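Long-range contacts in VgrG protein (Vibrio cholerae, PDB 4DTH), which carries an actin cross-linking toxin domain that binds ATP and magnesium ions and probably uses them to join G-actin monomers covalently: residues Q66-R71 with N83-T88; Q70-L75 with I157-Q162. All blocks are in the same frame, centred on the assembly; numbering follows the deposited sequence.

Contact 1: residues Q66-R71 with N83-T88; sequences QGSYQR and NWQTHT
Gln66 opens the contact by giving its backbone N-H to Thr86 O (N to O 2.8 Å), a rung of the antiparallel ladder between the end of strand 56-68 and the start of strand 85-97 in the actin cross-linking domain. Its side chain, bent at chi2 (-84°), crosses Thr88 obliquely and brings CD to 3.8 Å from Thr88 CG2. Thr88 OG1 is meanwhile engaged by Glu30, on a strand that supplies a magnesium ligand, Glu28. Gly67 adopts backbone angles that would press a CB against the preceding carbonyl; its own O accepts the N-H of Thr86, 2.8 Å from Thr86 N. Ser68 faces Gln85 as a non-hydrogen-bonded pair, CA to CA 4.2 Å, with diverging side chains. Gln85 nevertheless curls back and donates from NE2 to Ser68 OG at 2.9 Å, a bent bond tilted from the amide plane. Tyr69 N then binds Trp84 O, and a water bridges Trp84 O and Tyr69 O. Chi1 of Tyr69 (175°) sets CG anti to the backbone N, and the ring runs beside the Trp84 side chain, Tyr69 CD2 4.1 Å from Trp84 CB; both residues touch Ala37 of strand 34-38. The phenol OH is bound by His127 ND1 and by Arg71 NH1, the latter 3.2 Å from Tyr69 OH, which is tilted from the guanidinium plane.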
loop_
_atom_site.group_PDB
_atom_site.type_symbol
_atom_site.label_atom_id
_atom_site.label_comp_id
_atom_site.label_asym_id
_atom_site.label_seq_id
_atom_site.Cartn_x
_atom_site.Cartn_y
_atom_site.Cartn_z
ATOM N N GLN A 66 6.526 -5.760 -17.794
ATOM C CA GLN A 66 5.918 -5.996 -19.115
ATOM C C GLN A 66 6.868 -6.706 -20.098
ATOM O O GLN A 66 6.662 -6.629 -21.315
ATOM C CB GLN A 66 5.376 -4.692 -19.731
ATOM C CG GLN A 66 4.419 -3.877 -18.853
ATOM C CD GLN A 66 2.984 -4.354 -18.931
ATOM O OE1 GLN A 66 2.508 -5.094 -18.064
ATOM N NE2 GLN A 66 2.241 -3.893 -19.931
ATOM N N GLY A 67 7.889 -7.378 -19.568
ATOM C CA GLY A 67 8.851 -8.112 -20.380
ATOM C C GLY A 67 10.157 -7.392 -20.646
ATOM O O GLY A 67 10.303 -6.216 -20.312
ATOM N N SER A 68 11.120 -8.105 -21.242
ATOM C CA SER A 68 12.436 -7.553 -21.558
ATOM C C SER A 68 12.341 -6.425 -22.581
ATOM O O SER A 68 11.468 -6.433 -23.450
ATOM C CB SER A 68 13.385 -8.651 -22.026
ATOM O OG SER A 68 13.659 -9.535 -20.946
ATOM N N TYR A 69 13.205 -5.425 -22.419
ATOM C CA TYR A 69 13.250 -4.264 -23.301
ATOM C C TYR A 69 14.163 -4.544 -24.465
ATOM O O TYR A 69 15.270 -5.056 -24.279
ATOM C CB TYR A 69 13.746 -3.026 -22.533
ATOM C CG TYR A 69 13.952 -1.785 -23.381
ATOM C CD1 TYR A 69 12.867 -1.103 -23.935
ATOM C CD2 TYR A 69 15.226 -1.264 -23.591
ATOM C CE1 TYR A 69 13.047 0.068 -24.675
ATOM C CE2 TYR A 69 15.419 -0.100 -24.342
ATOM C CZ TYR A 69 14.328 0.556 -24.889
ATOM O OH TYR A 69 14.508 1.707 -25.624
ATOM N N GLN A 70 13.700 -4.194 -25.663
ATOM C CA GLN A 70 14.490 -4.302 -26.884
ATOM C C GLN A 70 14.515 -2.916 -27.503
ATOM O O GLN A 70 13.464 -2.387 -27.884
ATOM C CB GLN A 70 13.917 -5.343 -27.873
ATOM C CG GLN A 70 13.911 -6.787 -27.334
ATOM C CD GLN A 70 15.280 -7.281 -26.888
ATOM O OE1 GLN A 70 16.308 -7.084 -27.561
ATOM N NE2 GLN A 70 15.319 -7.926 -25.731
ATOM N N ARG A 71 15.721 -2.317 -27.550
ATOM C CA ARG A 71 15.933 -1.003 -28.145
ATOM C C ARG A 71 15.522 -1.092 -29.616
ATOM O O ARG A 71 16.082 -1.928 -30.332
ATOM C CB ARG A 71 17.424 -0.605 -28.044
ATOM C CG ARG A 71 17.770 0.774 -28.625
ATOM C CD ARG A 71 17.305 1.837 -27.679
ATOM N NE ARG A 71 17.544 3.217 -28.103
ATOM C CZ ARG A 71 17.149 4.250 -27.367
ATOM N NH1 ARG A 71 16.535 4.048 -26.208
ATOM N NH2 ARG A 71 17.363 5.490 -27.781
ATOM N N ASN A 83 19.858 -6.857 -20.934
ATOM C CA ASN A 83 19.055 -7.388 -19.829
ATOM C C ASN A 83 18.031 -6.410 -19.248
ATOM O O ASN A 83 17.368 -6.745 -18.270
ATOM C CB ASN A 83 19.922 -8.065 -18.748
ATOM C CG ASN A 83 20.868 -9.113 -19.303
ATOM O OD1 ASN A 83 20.534 -9.881 -20.214
ATOM N ND2 ASN A 83 22.079 -9.142 -18.782
ATOM N N TRP A 84 17.859 -5.229 -19.873
ATOM C CA TRP A 84 16.881 -4.237 -19.422
ATOM C C TRP A 84 15.466 -4.779 -19.506
ATOM O O TRP A 84 15.142 -5.544 -20.423
ATOM C CB TRP A 84 16.994 -2.937 -20.235
ATOM C CG TRP A 84 18.111 -2.026 -19.817
ATOM C CD1 TRP A 84 19.394 -2.378 -19.500
ATOM C CD2 TRP A 84 18.071 -0.591 -19.793
ATOM N NE1 TRP A 84 20.142 -1.253 -19.234
ATOM C CE2 TRP A 84 19.358 -0.142 -19.417
ATOM C CE3 TRP A 84 17.070 0.360 -20.057
ATOM C CZ2 TRP A 84 19.665 1.217 -19.281
ATOM C CZ3 TRP A 84 17.372 1.707 -19.912
ATOM C CH2 TRP A 84 18.652 2.125 -19.519
ATOM N N GLN A 85 14.634 -4.385 -18.534
ATOM C CA GLN A 85 13.237 -4.807 -18.422
ATOM C C GLN A 85 12.300 -3.628 -18.566
ATOM O O GLN A 85 12.647 -2.521 -18.142
ATOM C CB GLN A 85 12.994 -5.454 -17.044
ATOM C CG GLN A 85 13.852 -6.704 -16.768
ATOM C CD GLN A 85 13.451 -7.857 -17.642
ATOM O OE1 GLN A 85 12.306 -8.302 -17.613
ATOM N NE2 GLN A 85 14.383 -8.366 -18.436
ATOM N N THR A 86 11.115 -3.859 -19.137
ATOM C CA THR A 86 10.085 -2.836 -19.297
ATOM C C THR A 86 9.062 -2.977 -18.165
ATOM O O THR A 86 8.732 -4.102 -17.770
ATOM C CB THR A 86 9.453 -2.963 -20.687
ATOM O OG1 THR A 86 10.429 -2.686 -21.691
ATOM C CG2 THR A 86 8.284 -2.066 -20.881
ATOM N N HIS A 87 8.573 -1.845 -17.636
ATOM C CA HIS A 87 7.568 -1.828 -16.579
ATOM C C HIS A 87 6.581 -0.725 -16.831
ATOM O O HIS A 87 6.929 0.279 -17.452
ATOM C CB HIS A 87 8.220 -1.601 -15.199
ATOM C CG HIS A 87 9.241 -2.625 -14.798
ATOM N ND1 HIS A 87 8.934 -3.638 -13.913
ATOM C CD2 HIS A 87 10.551 -2.718 -15.123
ATOM C CE1 HIS A 87 10.049 -4.334 -13.759
ATOM N NE2 HIS A 87 11.043 -3.823 -14.470
ATOM N N THR A 88 5.384 -0.849 -16.266
ATOM C CA THR A 88 4.437 0.261 -16.275
ATOM C C THR A 88 5.001 1.281 -15.252
ATOM O O THR A 88 5.850 0.928 -14.423
ATOM C CB THR A 88 3.022 -0.198 -15.892
ATOM O OG1 THR A 88 3.052 -0.788 -14.590
ATOM C CG2 THR A 88 2.429 -1.174 -16.907
HETATM O O HOH W 1 16.499 -6.942 -22.376
#

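Contact 2: residues Q70-L75 with I157-Q162. With SO4 (sulfate ion), chain G.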
loop_
_atom_site.group_PDB
_atom_site.type_symbol
_atom_site.label_atom_id
_atom_site.label_comp_id
_atom_site.label_asym_id
_atom_site.label_seq_id
_atom_site.Cartn_x
_atom_site.Cartn_y
_atom_site.Cartn_z
ATOM N N GLN A 70 13.700 -4.194 -25.663
ATOM C CA GLN A 70 14.490 -4.302 -26.884
ATOM C C GLN A 70 14.515 -2.916 -27.503
ATOM O O GLN A 70 13.464 -2.387 -27.884
ATOM C CB GLN A 70 13.917 -5.343 -27.873
ATOM C CG GLN A 70 13.911 -6.787 -27.334
ATOM C CD GLN A 70 15.280 -7.281 -26.888
ATOM O OE1 GLN A 70 16.308 -7.084 -27.561
ATOM N NE2 GLN A 70 15.319 -7.926 -25.731
ATOM N N ARG A 71 15.721 -2.317 -27.550
ATOM C CA ARG A 71 15.933 -1.003 -28.145
ATOM C C ARG A 71 15.522 -1.092 -29.616
ATOM O O ARG A 71 16.082 -1.928 -30.332
ATOM C CB ARG A 71 17.424 -0.605 -28.044
ATOM C CG ARG A 71 17.770 0.774 -28.625
ATOM C CD ARG A 71 17.305 1.837 -27.679
ATOM N NE ARG A 71 17.544 3.217 -28.103
ATOM C CZ ARG A 71 17.149 4.250 -27.367
ATOM N NH1 ARG A 71 16.535 4.048 -26.208
ATOM N NH2 ARG A 71 17.363 5.490 -27.781
ATOM N N PRO A 72 14.545 -0.280 -30.088
ATOM C CA PRO A 72 14.181 -0.336 -31.512
ATOM C C PRO A 72 15.416 -0.119 -32.399
ATOM O O PRO A 72 16.237 0.756 -32.090
ATOM C CB PRO A 72 13.163 0.797 -31.666
ATOM C CG PRO A 72 12.593 0.969 -30.304
ATOM C CD PRO A 72 13.759 0.755 -29.386
ATOM N N PRO A 73 15.620 -0.959 -33.442
ATOM C CA PRO A 73 16.818 -0.812 -34.289
ATOM C C PRO A 73 17.028 0.579 -34.882
ATOM O O PRO A 73 18.165 1.020 -34.978
ATOM C CB PRO A 73 16.623 -1.881 -35.372
ATOM C CG PRO A 73 15.726 -2.879 -34.752
ATOM C CD PRO A 73 14.780 -2.083 -33.906
ATOM N N SER A 74 15.936 1.296 -35.210
ATOM C CA SER A 74 15.999 2.649 -35.760
ATOM C C SER A 74 16.462 3.706 -34.741
ATOM O O SER A 74 16.712 4.853 -35.117
ATOM C CB SER A 74 14.665 3.039 -36.389
ATOM O OG SER A 74 13.678 3.283 -35.401
ATOM N N LEU A 75 16.581 3.314 -33.462
ATOM C CA LEU A 75 17.015 4.174 -32.372
ATOM C C LEU A 75 18.322 3.703 -31.725
ATOM O O LEU A 75 18.675 4.172 -30.640
ATOM C CB LEU A 75 15.882 4.340 -31.331
ATOM C CG LEU A 75 14.618 5.070 -31.816
ATOM C CD1 LEU A 75 13.603 5.185 -30.692
ATOM C CD2 LEU A 75 14.932 6.487 -32.350
ATOM N N ILE A 157 7.783 -1.144 -27.667
ATOM C CA ILE A 157 8.347 -1.998 -28.723
ATOM C C ILE A 157 8.681 -1.164 -29.975
ATOM O O ILE A 157 9.759 -1.325 -30.547
ATOM C CB ILE A 157 7.452 -3.243 -29.020
ATOM C CG1 ILE A 157 7.360 -4.159 -27.763
ATOM C CG2 ILE A 157 7.955 -4.032 -30.260
ATOM C CD1 ILE A 157 6.217 -5.194 -27.764
ATOM N N SER A 158 7.766 -0.270 -30.383
ATOM C CA SER A 158 7.954 0.570 -31.568
ATOM C C SER A 158 8.805 1.807 -31.285
ATOM O O SER A 158 8.733 2.364 -30.186
ATOM C CB SER A 158 6.605 1.002 -32.130
ATOM O OG SER A 158 5.848 -0.129 -32.527
ATOM N N ALA A 159 9.552 2.277 -32.306
ATOM C CA ALA A 159 10.366 3.484 -32.165
ATOM C C ALA A 159 9.479 4.727 -32.019
ATOM O O ALA A 159 9.853 5.661 -31.308
ATOM C CB ALA A 159 11.291 3.641 -33.356
ATOM N N GLU A 160 8.310 4.734 -32.679
ATOM C CA GLU A 160 7.379 5.869 -32.626
ATOM C C GLU A 160 6.100 5.550 -31.873
ATOM O O GLU A 160 5.643 4.404 -31.880
ATOM C CB GLU A 160 7.014 6.331 -34.038
ATOM C CG GLU A 160 8.193 6.890 -34.815
ATOM C CD GLU A 160 7.911 7.252 -36.261
ATOM O OE1 GLU A 160 6.742 7.551 -36.598
ATOM O OE2 GLU A 160 8.876 7.258 -37.057
ATOM N N SER A 161 5.486 6.585 -31.277
ATOM C CA SER A 161 4.222 6.458 -30.546
ATOM C C SER A 161 3.024 6.339 -31.507
ATOM O O SER A 161 3.169 6.459 -32.727
ATOM C CB SER A 161 4.011 7.702 -29.684
ATOM O OG SER A 161 3.562 8.777 -30.495
ATOM N N GLN A 162 1.826 6.147 -30.928
ATOM C CA GLN A 162 0.558 6.187 -31.643
ATOM C C GLN A 162 -0.162 7.495 -31.224
ATOM O O GLN A 162 -1.395 7.556 -31.201
ATOM C CB GLN A 162 -0.283 4.945 -31.314
ATOM C CG GLN A 162 0.157 3.717 -32.097
ATOM C CD GLN A 162 -0.650 2.519 -31.694
ATOM O OE1 GLN A 162 -0.355 1.854 -30.705
ATOM N NE2 GLN A 162 -1.706 2.235 -32.442
HETATM S S SO4 G . 4.125 -0.631 -28.730
HETATM O O1 SO4 G . 3.770 -1.154 -30.062
HETATM O O2 SO4 G . 2.898 -0.100 -28.084
HETATM O O3 SO4 G . 4.689 -1.721 -27.920
HETATM O O4 SO4 G . 5.151 0.425 -28.881
HETATM O O HOH W 2 11.779 -3.019 -29.899
#
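A surface junction between two loops brings Pro72, Ser74 and Leu75 against Ala159, well away from the ATP pocket. The Ala159 methyl is the common target: Pro72 CB lies 3.8 Å from Ala159 CB, and Leu75 CD1 approaches the same methyl at 3.9 Å. Ser74 adds a polar neighbour: its chi1 of 72° places OG between the backbone N and the carbonyl carbon, where Ser74 OG comes within 3.2 Å of Ala159 CB. Further along the proline ring, CG rests against Ile157 O.

Residues 70-75 belong to the connection between the antiparallel strands 56-68 and 85-97, whereas 157-162 follow strand 150-153. A short 3-10 turn at Pro73 and Ser74, in which Leu75 N binds Pro72 O, presents the three contacting side chains. Arg71 braces this turn from within its own loop: NE donates to Leu75 O at 2.9 Å, with the oxygen in the guanidinium plane although the donor stands well above the carbonyl plane. Nearer Gln70, the loops are bridged by a water that donates to both Gln70 O and Ile157 O, 2.7 Å from each oxygen. His127 lies against Pro72 and Leu75 and also binds Ser158 O, while Asn126 binds Ala159 O. A sulfate, probably from the crystallisation liquor, accepts the N-H groups of Asn155, Ile157 and Ser158; Ser158 N meets its O4 at 3.1 Å.

Contact 1 is a partly buried strand pairing, whereas contact 2 is a surface touch between loops, with 446 and 188 Å² buried respectively and centres about 12 Å apart. The chain from 66 to 75 serves both, leaving the ladder at Tyr69 and turning at Pro73 and Ser74. Direct backbone hydrogen bonds dominate the first contact; in the second, van der Waals packing, centred on the Ala159 methyl, is supplemented by a water bridge. Arg71 makes no direct touch across either pair of segments, yet it binds both Tyr69 and Leu75. His127 likewise connects the two places, through the phenol of Tyr69 in one and the backbone of Ser158 in the other.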